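Local atomic coordinates of leucine aminopeptidase 2, chloroplastic (Streptomyces sp. BC16019, PDB entry 5LHJ), a protein that acts in bottromycin maturation as an M17-family metalloaminopeptidase, with a two-manganese site that probably serves to remove N-terminal residues from peptides. Residues Leu258-Gly262 and Val371-Thr375; Ala290-Ala294 and Phe484-Ile490; Leu183-Ala188 and Lys282-Gly286. One frame throughout, in Å; residues are numbered along the deposited sequence.

Contact 1 of 3, residues Leu258-Gly262 and Val371-Thr375; sequences LVGKG and VATLT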
ATOM      1  N   LEU A 258     -18.967  35.745   9.317  1.00 18.49           N
ATOM      2  CA  LEU A 258     -18.880  34.452   8.635  1.00 18.26           C
ATOM      3  C   LEU A 258     -17.471  34.309   8.069  1.00 17.91           C
ATOM      4  O   LEU A 258     -16.977  35.217   7.394  1.00 18.14           O
ATOM      5  CB  LEU A 258     -19.880  34.350   7.471  1.00 18.07           C
ATOM      6  CG  LEU A 258     -21.365  34.552   7.795  1.00 18.43           C
ATOM      7  CD1 LEU A 258     -22.209  34.445   6.535  1.00 18.60           C
ATOM      8  CD2 LEU A 258     -21.828  33.554   8.851  1.00 18.52           C
ATOM      9  N   VAL A 259     -16.831  33.178   8.344  1.00 17.42           N
ATOM     10  CA  VAL A 259     -15.480  32.911   7.878  1.00 17.38           C
ATOM     11  C   VAL A 259     -15.549  31.709   6.946  1.00 17.46           C
ATOM     12  O   VAL A 259     -16.014  30.652   7.363  1.00 17.74           O
ATOM     13  CB  VAL A 259     -14.523  32.607   9.053  1.00 17.46           C
ATOM     14  CG1 VAL A 259     -13.132  32.254   8.540  1.00 17.41           C
ATOM     15  CG2 VAL A 259     -14.463  33.793  10.003  1.00 17.68           C
ATOM     16  N   GLY A 260     -15.078  31.858   5.705  1.00 17.18           N
ATOM     17  CA  GLY A 260     -15.147  30.774   4.716  1.00 16.99           C
ATOM     18  C   GLY A 260     -13.796  30.391   4.143  1.00 17.15           C
ATOM     19  O   GLY A 260     -13.098  31.250   3.601  1.00 17.29           O
ATOM     20  N   LYS A 261     -13.434  29.110   4.242  1.00 16.66           N
ATOM     21  CA  LYS A 261     -12.159  28.605   3.712  1.00 16.98           C
ATOM     22  C   LYS A 261     -12.144  28.605   2.183  1.00 16.53           C
ATOM     23  O   LYS A 261     -12.952  27.921   1.562  1.00 16.09           O
ATOM     24  CB  LYS A 261     -11.873  27.183   4.229  1.00 17.58           C
ATOM     25  CG  LYS A 261     -10.621  26.501   3.660  1.00 18.26           C
ATOM     26  CD  LYS A 261     -10.612  24.997   3.959  1.00 19.20           C
ATOM     27  CE  LYS A 261      -9.630  24.282   3.054  1.00 20.31           C
ATOM     28  NZ  LYS A 261      -9.541  22.842   3.342  1.00 21.61           N
ATOM     29  N   GLY A 262     -11.216  29.367   1.594  1.00 16.47           N
ATOM     30  CA  GLY A 262     -11.118  29.494   0.142  1.00 16.75           C
ATOM     31  C   GLY A 262      -9.846  28.954  -0.489  1.00 16.85           C
ATOM     32  O   GLY A 262      -9.184  29.667  -1.249  1.00 17.33           O
ATOM     33  N   VAL A 371     -17.154  28.182   8.035  1.00 16.96           N
ATOM     34  CA  VAL A 371     -17.596  27.129   7.130  1.00 16.61           C
ATOM     35  C   VAL A 371     -16.389  26.700   6.318  1.00 16.32           C
ATOM     36  O   VAL A 371     -15.717  27.539   5.701  1.00 15.80           O
ATOM     37  CB  VAL A 371     -18.703  27.626   6.162  1.00 16.93           C
ATOM     38  CG1 VAL A 371     -19.277  26.464   5.363  1.00 16.97           C
ATOM     39  CG2 VAL A 371     -19.815  28.338   6.918  1.00 17.27           C
ATOM     40  N   ALA A 372     -16.094  25.404   6.332  1.00 16.04           N
ATOM     41  CA  ALA A 372     -14.874  24.908   5.714  1.00 16.30           C
ATOM     42  C   ALA A 372     -14.984  23.455   5.315  1.00 16.78           C
ATOM     43  O   ALA A 372     -15.575  22.648   6.029  1.00 16.77           O
ATOM     44  CB  ALA A 372     -13.699  25.112   6.667  1.00 16.64           C
ATOM     45  N   THR A 373     -14.433  23.126   4.149  1.00 17.29           N
ATOM     46  CA  THR A 373     -14.213  21.730   3.743  1.00 17.71           C
ATOM     47  C   THR A 373     -12.910  21.288   4.410  1.00 18.41           C
ATOM     48  O   THR A 373     -11.829  21.316   3.802  1.00 19.16           O
ATOM     49  CB  THR A 373     -14.141  21.610   2.217  1.00 18.10           C
ATOM     50  OG1 THR A 373     -13.193  22.559   1.707  1.00 17.96           O
ATOM     51  CG2 THR A 373     -15.512  21.902   1.604  1.00 18.28           C
ATOM     52  N   LEU A 374     -12.999  20.905   5.678  1.00 18.35           N
ATOM     53  CA  LEU A 374     -11.808  20.868   6.517  1.00 18.93           C
ATOM     54  C   LEU A 374     -11.155  19.501   6.627  1.00 19.52           C
ATOM     55  O   LEU A 374      -9.955  19.404   6.407  1.00 20.18           O
ATOM     56  CB  LEU A 374     -12.092  21.464   7.905  1.00 18.96           C
ATOM     57  CG  LEU A 374     -10.882  22.055   8.637  1.00 19.01           C
ATOM     58  CD1 LEU A 374     -10.267  23.212   7.855  1.00 19.23           C
ATOM     59  CD2 LEU A 374     -11.274  22.498  10.027  1.00 18.93           C
ATOM     60  N   THR A 375     -11.918  18.454   6.946  1.00 19.84           N
ATOM     61  CA  THR A 375     -11.310  17.158   7.280  1.00 20.45           C
ATOM     62  C   THR A 375     -11.950  15.998   6.559  1.00 21.74           C
ATOM     63  O   THR A 375     -13.164  15.981   6.380  1.00 22.32           O
ATOM     64  CB  THR A 375     -11.368  16.858   8.793  1.00 20.72           C
ATOM     65  OG1 THR A 375     -12.731  16.654   9.217  1.00 20.36           O
ATOM     66  CG2 THR A 375     -10.739  17.988   9.567  1.00 20.44           C
TER
HETATM   67  O   HOH W   1     -13.757  25.207   2.076  1.00 15.39           O
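Leu258 enters on a strand of the catalytic-domain sheet, and its backbone bonds to Arg308 and His310 of the strand on the other side. At Val259 the pairing with Val371-Thr375 begins: Val371 N donates to Val259 O at 2.8 Å, while the Val259 side chain packs on helix 345-358. Gly260 then bridges Val371 in parallel register, its CA 3.4 Å from Val371 O, a CA-H...O contact. Lys261 N also donates to Val371 O, at 3.1 Å. Here strand 367-372 ends and its chain turns off beside the M17 two-manganese site; Lys261 is a ligand of its first metal, absent from this chain. Lys261 CB lies 3.7 Å from Ala372 CB, and Lys261 NZ donates to Thr373 O at 2.8 Å. Lys261 NZ also forms a salt bridge with Asp284, which also hydrogen-bonds Thr373 OG1. Next to the Lys261 backbone, a water gives a hydrogen bond to Lys261 O (2.9 Å) and accepts one from Thr373 N (3.0 Å), bridging the two backbones just past the last pairing.

Contact 2 of 3, residues Ala290-Ala294 and Phe484-Ile490; sequences AVVAA and FAVRTLI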
ATOM      1  N   ALA A 290     -19.848  29.062  -0.126  1.00 15.50           N
ATOM      2  CA  ALA A 290     -21.096  29.103   0.633  1.00 15.77           C
ATOM      3  C   ALA A 290     -21.295  30.457   1.319  1.00 15.96           C
ATOM      4  O   ALA A 290     -22.405  31.021   1.297  1.00 16.19           O
ATOM      5  CB  ALA A 290     -21.150  27.981   1.661  1.00 15.96           C
ATOM      6  N   VAL A 291     -20.220  30.987   1.883  1.00 15.82           N
ATOM      7  CA  VAL A 291     -20.257  32.278   2.571  1.00 16.34           C
ATOM      8  C   VAL A 291     -20.537  33.416   1.591  1.00 16.65           C
ATOM      9  O   VAL A 291     -21.407  34.267   1.854  1.00 16.97           O
ATOM     10  CB  VAL A 291     -18.967  32.530   3.387  1.00 16.05           C
ATOM     11  CG1 VAL A 291     -18.886  33.969   3.915  1.00 16.27           C
ATOM     12  CG2 VAL A 291     -18.883  31.555   4.558  1.00 16.12           C
ATOM     13  N   VAL A 292     -19.825  33.427   0.465  1.00 16.77           N
ATOM     14  CA  VAL A 292     -20.038  34.462  -0.555  1.00 16.99           C
ATOM     15  C   VAL A 292     -21.490  34.434  -1.051  1.00 17.26           C
ATOM     16  O   VAL A 292     -22.151  35.479  -1.147  1.00 17.35           O
ATOM     17  CB  VAL A 292     -19.057  34.298  -1.735  1.00 16.92           C
ATOM     18  CG1 VAL A 292     -19.437  35.177  -2.920  1.00 17.23           C
ATOM     19  CG2 VAL A 292     -17.625  34.591  -1.280  1.00 16.96           C
ATOM     20  N   ALA A 293     -21.977  33.240  -1.366  1.00 17.24           N
ATOM     21  CA  ALA A 293     -23.316  33.085  -1.902  1.00 17.63           C
ATOM     22  C   ALA A 293     -24.385  33.529  -0.893  1.00 18.12           C
ATOM     23  O   ALA A 293     -25.320  34.255  -1.271  1.00 18.53           O
ATOM     24  CB  ALA A 293     -23.560  31.649  -2.361  1.00 17.71           C
ATOM     25  N   ALA A 294     -24.237  33.128   0.367  1.00 18.32           N
ATOM     26  CA  ALA A 294     -25.166  33.563   1.420  1.00 19.13           C
ATOM     27  C   ALA A 294     -25.187  35.092   1.522  1.00 19.66           C
ATOM     28  O   ALA A 294     -26.274  35.692   1.567  1.00 19.95           O
ATOM     29  CB  ALA A 294     -24.817  32.949   2.761  1.00 19.12           C
ATOM     30  N   PHE A 484     -23.649  23.127  -0.916  1.00 15.47           N
ATOM     31  CA  PHE A 484     -24.037  22.731   0.433  1.00 15.59           C
ATOM     32  C   PHE A 484     -23.692  23.823   1.445  1.00 15.55           C
ATOM     33  O   PHE A 484     -22.626  24.438   1.357  1.00 15.33           O
ATOM     34  CB  PHE A 484     -23.339  21.431   0.835  1.00 15.77           C
ATOM     35  CG  PHE A 484     -23.841  20.842   2.125  1.00 15.90           C
ATOM     36  CD1 PHE A 484     -24.959  20.030   2.135  1.00 16.40           C
ATOM     37  CD2 PHE A 484     -23.179  21.082   3.324  1.00 16.13           C
ATOM     38  CE1 PHE A 484     -25.412  19.460   3.317  1.00 16.60           C
ATOM     39  CE2 PHE A 484     -23.637  20.530   4.513  1.00 16.16           C
ATOM     40  CZ  PHE A 484     -24.760  19.715   4.496  1.00 16.23           C
ATOM     41  N   ALA A 485     -24.640  24.056   2.355  1.00 15.67           N
ATOM     42  CA  ALA A 485     -24.588  25.002   3.479  1.00 15.83           C
ATOM     43  C   ALA A 485     -25.062  26.422   3.162  1.00 16.03           C
ATOM     44  O   ALA A 485     -25.322  27.196   4.082  1.00 16.23           O
ATOM     45  CB  ALA A 485     -23.221  25.028   4.162  1.00 15.95           C
ATOM     46  N   VAL A 486     -25.217  26.768   1.876  1.00 16.19           N
ATOM     47  CA  VAL A 486     -25.754  28.086   1.518  1.00 16.45           C
ATOM     48  C   VAL A 486     -27.130  28.298   2.155  1.00 17.03           C
ATOM     49  O   VAL A 486     -27.362  29.294   2.846  1.00 16.90           O
ATOM     50  CB  VAL A 486     -25.835  28.303  -0.013  1.00 16.16           C
ATOM     51  CG1 VAL A 486     -26.572  29.596  -0.344  1.00 16.24           C
ATOM     52  CG2 VAL A 486     -24.435  28.343  -0.622  1.00 15.97           C
ATOM     53  N   ARG A 487     -28.022  27.347   1.954  1.00 17.79           N
ATOM     54  CA  ARG A 487     -29.374  27.505   2.455  1.00 19.15           C
ATOM     55  C   ARG A 487     -29.469  27.371   3.983  1.00 18.40           C
ATOM     56  O   ARG A 487     -30.257  28.086   4.612  1.00 18.48           O
ATOM     57  CB  ARG A 487     -30.329  26.584   1.706  1.00 21.16           C
ATOM     58  CG  ARG A 487     -30.623  27.161   0.325  1.00 23.35           C
ATOM     59  CD  ARG A 487     -31.459  26.239  -0.529  1.00 25.72           C
ATOM     60  NE  ARG A 487     -30.600  25.136  -0.911  1.00 28.60           N
ATOM     61  CZ  ARG A 487     -30.826  23.845  -0.726  1.00 31.02           C
ATOM     62  NH1 ARG A 487     -31.973  23.382  -0.239  1.00 32.68           N
ATOM     63  NH2 ARG A 487     -29.888  22.994  -1.115  1.00 33.05           N
ATOM     64  N   THR A 488     -28.639  26.522   4.585  1.00 17.84           N
ATOM     65  CA  THR A 488     -28.517  26.497   6.051  1.00 17.62           C
ATOM     66  C   THR A 488     -28.063  27.857   6.609  1.00 17.60           C
ATOM     67  O   THR A 488     -28.637  28.353   7.576  1.00 17.58           O
ATOM     68  CB  THR A 488     -27.586  25.366   6.540  1.00 17.68           C
ATOM     69  OG1 THR A 488     -28.156  24.104   6.181  1.00 17.77           O
ATOM     70  CG2 THR A 488     -27.399  25.410   8.050  1.00 17.66           C
ATOM     71  N   LEU A 489     -27.054  28.460   5.992  1.00 17.20           N
ATOM     72  CA  LEU A 489     -26.571  29.770   6.423  1.00 17.66           C
ATOM     73  C   LEU A 489     -27.670  30.825   6.319  1.00 18.00           C
ATOM     74  O   LEU A 489     -27.874  31.600   7.249  1.00 18.10           O
ATOM     75  CB  LEU A 489     -25.357  30.228   5.622  1.00 17.59           C
ATOM     76  CG  LEU A 489     -24.013  29.551   5.906  1.00 17.58           C
ATOM     77  CD1 LEU A 489     -23.008  30.097   4.907  1.00 17.71           C
ATOM     78  CD2 LEU A 489     -23.526  29.744   7.337  1.00 17.77           C
ATOM     79  N   ILE A 490     -28.375  30.847   5.193  1.00 18.42           N
ATOM     80  CA  ILE A 490     -29.462  31.811   5.012  1.00 19.08           C
ATOM     81  C   ILE A 490     -30.547  31.625   6.077  1.00 19.71           C
ATOM     82  O   ILE A 490     -30.976  32.600   6.693  1.00 20.25           O
ATOM     83  CB  ILE A 490     -30.074  31.746   3.595  1.00 19.32           C
ATOM     84  CG1 ILE A 490     -29.047  32.215   2.555  1.00 19.35           C
ATOM     85  CG2 ILE A 490     -31.337  32.608   3.504  1.00 19.84           C
ATOM     86  CD1 ILE A 490     -29.457  31.943   1.122  1.00 19.21           C
TER
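Two helices of the M17 catalytic domain pack here, 286-301 and the C-terminal 486-498; their short segments cross at -51° with axes 8.9 Å apart. The contact between them is apolar. Small alanines on the first helix let the second come close: Ala290 and Val486 have their CA atoms 4.8 Å apart, and Val486 CG2 lies 3.6 Å from Ala290 CA and 3.8 Å from Ala293 CB. One turn along, Leu489 sets its CB 4.0 Å from Ala294 CB, and Ile490 CG1 comes within 4.3 Å of the same methyl. Val486 also touches Ala176 and Ala180 of helix 164-185, so it packs against two other helices, 286-301 and 164-185.

Backbone hydrogen bonds stay within each helix, such as Ala294 N to Ala290 O and Leu489 N to Ala485 O, both at 2.9 Å. Ala485 is the N-cap residue of the second helix, and its own N is held by Glu409. Side chain also meets backbone: Leu489 CD1 rests 3.8 Å from Ala290 O and 4.2 Å from Val291 N.

Contact 3 of 3, residues Leu183-Ala188 and Lys282-Gly286; sequences LVNCPA and KADMG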
ATOM      1  N   LEU A 183     -19.053  28.258  -8.576  1.00 16.64           N
ATOM      2  CA  LEU A 183     -17.727  28.564  -8.070  1.00 16.63           C
ATOM      3  C   LEU A 183     -16.936  27.280  -7.784  1.00 16.35           C
ATOM      4  O   LEU A 183     -15.758  27.172  -8.133  1.00 16.13           O
ATOM      5  CB  LEU A 183     -17.807  29.441  -6.813  1.00 16.76           C
ATOM      6  CG  LEU A 183     -18.329  30.861  -7.015  1.00 17.24           C
ATOM      7  CD1 LEU A 183     -18.678  31.468  -5.669  1.00 17.29           C
ATOM      8  CD2 LEU A 183     -17.317  31.720  -7.778  1.00 17.72           C
ATOM      9  N   VAL A 184     -17.603  26.297  -7.185  1.00 16.33           N
ATOM     10  CA  VAL A 184     -16.951  25.017  -6.865  1.00 16.42           C
ATOM     11  C   VAL A 184     -16.610  24.250  -8.139  1.00 16.76           C
ATOM     12  O   VAL A 184     -15.495  23.727  -8.263  1.00 17.00           O
ATOM     13  CB  VAL A 184     -17.820  24.158  -5.911  1.00 16.34           C
ATOM     14  CG1 VAL A 184     -17.271  22.739  -5.757  1.00 16.54           C
ATOM     15  CG2 VAL A 184     -17.931  24.853  -4.566  1.00 16.42           C
ATOM     16  N   ASN A 185     -17.540  24.210  -9.084  1.00 16.99           N
ATOM     17  CA  ASN A 185     -17.325  23.527 -10.366  1.00 17.45           C
ATOM     18  C   ASN A 185     -16.252  24.154 -11.249  1.00 18.39           C
ATOM     19  O   ASN A 185     -15.645  23.457 -12.069  1.00 18.83           O
ATOM     20  CB  ASN A 185     -18.633  23.420 -11.150  1.00 17.37           C
ATOM     21  CG  ASN A 185     -19.548  22.329 -10.620  1.00 17.03           C
ATOM     22  OD1 ASN A 185     -19.080  21.297 -10.122  1.00 17.04           O
ATOM     23  ND2 ASN A 185     -20.850  22.546 -10.710  1.00 16.76           N
ATOM     24  N   CYS A 186     -16.009  25.453 -11.079  1.00 18.95           N
ATOM     25  CA  CYS A 186     -15.049  26.169 -11.920  1.00 20.24           C
ATOM     26  C   CYS A 186     -13.664  25.531 -11.806  1.00 20.78           C
ATOM     27  O   CYS A 186     -13.184  25.329 -10.698  1.00 20.40           O
ATOM     28  CB  CYS A 186     -14.978  27.647 -11.519  1.00 20.84           C
ATOM     29  SG  CYS A 186     -14.150  28.644 -12.761  1.00 22.54           S
ATOM     30  N   PRO A 187     -13.024  25.210 -12.944  1.00 21.85           N
ATOM     31  CA  PRO A 187     -11.631  24.727 -12.884  1.00 22.51           C
ATOM     32  C   PRO A 187     -10.716  25.647 -12.086  1.00 22.79           C
ATOM     33  O   PRO A 187     -10.837  26.876 -12.206  1.00 21.98           O
ATOM     34  CB  PRO A 187     -11.208  24.721 -14.346  1.00 22.81           C
ATOM     35  CG  PRO A 187     -12.457  24.561 -15.115  1.00 23.22           C
ATOM     36  CD  PRO A 187     -13.528  25.256 -14.321  1.00 22.53           C
ATOM     37  N   ALA A 188      -9.787  25.077 -11.309  1.00 23.13           N
ATOM     38  CA  ALA A 188      -8.876  25.896 -10.496  1.00 23.33           C
ATOM     39  C   ALA A 188      -8.002  26.839 -11.324  1.00 22.79           C
ATOM     40  O   ALA A 188      -7.591  27.882 -10.821  1.00 23.31           O
ATOM     41  CB  ALA A 188      -7.998  25.031  -9.593  1.00 24.08           C
ATOM     42  N   LYS A 282      -9.979  20.926  -6.522  1.00 32.38           N
ATOM     43  CA  LYS A 282     -10.572  22.260  -6.772  1.00 32.15           C
ATOM     44  C   LYS A 282     -11.752  22.652  -5.843  1.00 31.29           C
ATOM     45  O   LYS A 282     -12.192  23.820  -5.889  1.00 32.73           O
ATOM     46  CB  LYS A 282     -11.072  22.348  -8.233  1.00 32.18           C
ATOM     47  CG  LYS A 282     -12.279  21.449  -8.558  1.00 32.36           C
ATOM     48  CD  LYS A 282     -12.843  21.700  -9.953  1.00 32.28           C
ATOM     49  CE  LYS A 282     -14.063  20.816 -10.200  1.00 32.03           C
ATOM     50  NZ  LYS A 282     -14.597  20.948 -11.582  1.00 31.79           N
ATOM     51  N   ALA A 283     -12.277  21.690  -5.064  1.00 29.13           N
ATOM     52  CA  ALA A 283     -13.500  21.843  -4.231  1.00 27.37           C
ATOM     53  C   ALA A 283     -13.246  22.280  -2.771  1.00 24.64           C
ATOM     54  O   ALA A 283     -14.174  22.425  -1.940  1.00 23.62           O
ATOM     55  CB  ALA A 283     -14.262  20.547  -4.231  1.00 28.01           C
ATOM     56  N   ASP A 284     -11.986  22.517  -2.451  1.00 22.33           N
ATOM     57  CA  ASP A 284     -11.631  22.940  -1.115  1.00 21.60           C
ATOM     58  C   ASP A 284     -11.843  24.444  -0.859  1.00 19.84           C
ATOM     59  O   ASP A 284     -11.393  24.964   0.151  1.00 18.86           O
ATOM     60  CB  ASP A 284     -10.227  22.452  -0.747  1.00 22.78           C
ATOM     61  CG  ASP A 284     -10.272  21.118  -0.006  1.00 24.15           C
ATOM     62  OD1 ASP A 284     -10.940  21.051   1.054  1.00 25.31           O
ATOM     63  OD2 ASP A 284      -9.670  20.134  -0.478  1.00 25.13           O
ATOM     64  N   MET A 285     -12.570  25.104  -1.758  1.00 18.58           N
ATOM     65  CA  MET A 285     -13.054  26.487  -1.535  1.00 17.97           C
ATOM     66  C   MET A 285     -14.584  26.497  -1.363  1.00 17.43           C
ATOM     67  O   MET A 285     -15.217  27.558  -1.437  1.00 17.26           O
ATOM     68  CB  MET A 285     -12.583  27.415  -2.665  1.00 18.33           C
ATOM     69  CG  MET A 285     -12.625  26.847  -4.082  1.00 18.65           C
ATOM     70  SD  MET A 285     -14.191  26.157  -4.620  1.00 19.26           S
ATOM     71  CE  MET A 285     -15.171  27.650  -4.780  1.00 19.07           C
ATOM     72  N   GLY A 286     -15.172  25.326  -1.073  1.00 16.61           N
ATOM     73  CA  GLY A 286     -16.622  25.195  -0.880  1.00 16.45           C
ATOM     74  C   GLY A 286     -17.159  26.033   0.276  1.00 16.07           C
ATOM     75  O   GLY A 286     -18.297  26.519   0.216  1.00 16.26           O
TER
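Val184, on the last turn of helix 164-185, is at the apolar centre. Its CG1 lies 4.0 Å from Ala283 CB, while its CG2 is 3.9 Å from both Met285 CE and Gly286 CA. The Met285 side chain folds back so that its CE also reaches Leu183, 3.8 Å from Leu183 CB and 3.4 Å from Leu183 O. The loop it comes from closes a type I turn from Ala283 to Gly286, and Met285 is the N-cap of helix 286-301. Farther out, the aliphatic part of Lys282 runs along the C-terminal end of helix 164-185, its CD 3.7 Å from Val184 O and from Cys186 O. Ala188 CB lies 4.3 Å from Lys282 CB, and the second subunit packs here through its Arg324, Gly326 and Val428. At the polar edge Lys282 NZ donates to Asn185 O at 2.8 Å, while the Asn185 side chain bonds Gly481 N and Tyr140. Within the Ala283-Gly286 turn, Asp284, a ligand of the first manganese, which this chain lacks, forms a salt bridge with Lys261 and hydrogen-bonds Thr373. Lys282 thus satisfies a carbonyl at the helix's C-terminal end, and the 282-286 segment links that helix to the metal site and the subunit interface.

Overall arrangement
All three contacts belong to the catalytic domain. Contact 1 joins strands 255-263 and 367-372 of its sheet, and contact 2 packs helix 286-301 against helix 486-498; their centres are about 11 Å apart. Helix 286-301 lies on the sheet, with Val291 against Leu258 and Gly260, and Leu489 reaches Val371. Contact 3, its centre about 13 Å from that of contact 1 and about 15 Å from that of contact 2, holds the loop leading into the same helix. Along the chain contact 1 interleaves with each of the others, whereas contact 3 closes before contact 2 opens. Contacts 1 and 3 meet at Asp284, which pairs with Lys261 in a salt bridge and hydrogen-bonds Thr373, so manganese ligands distant in sequence converge.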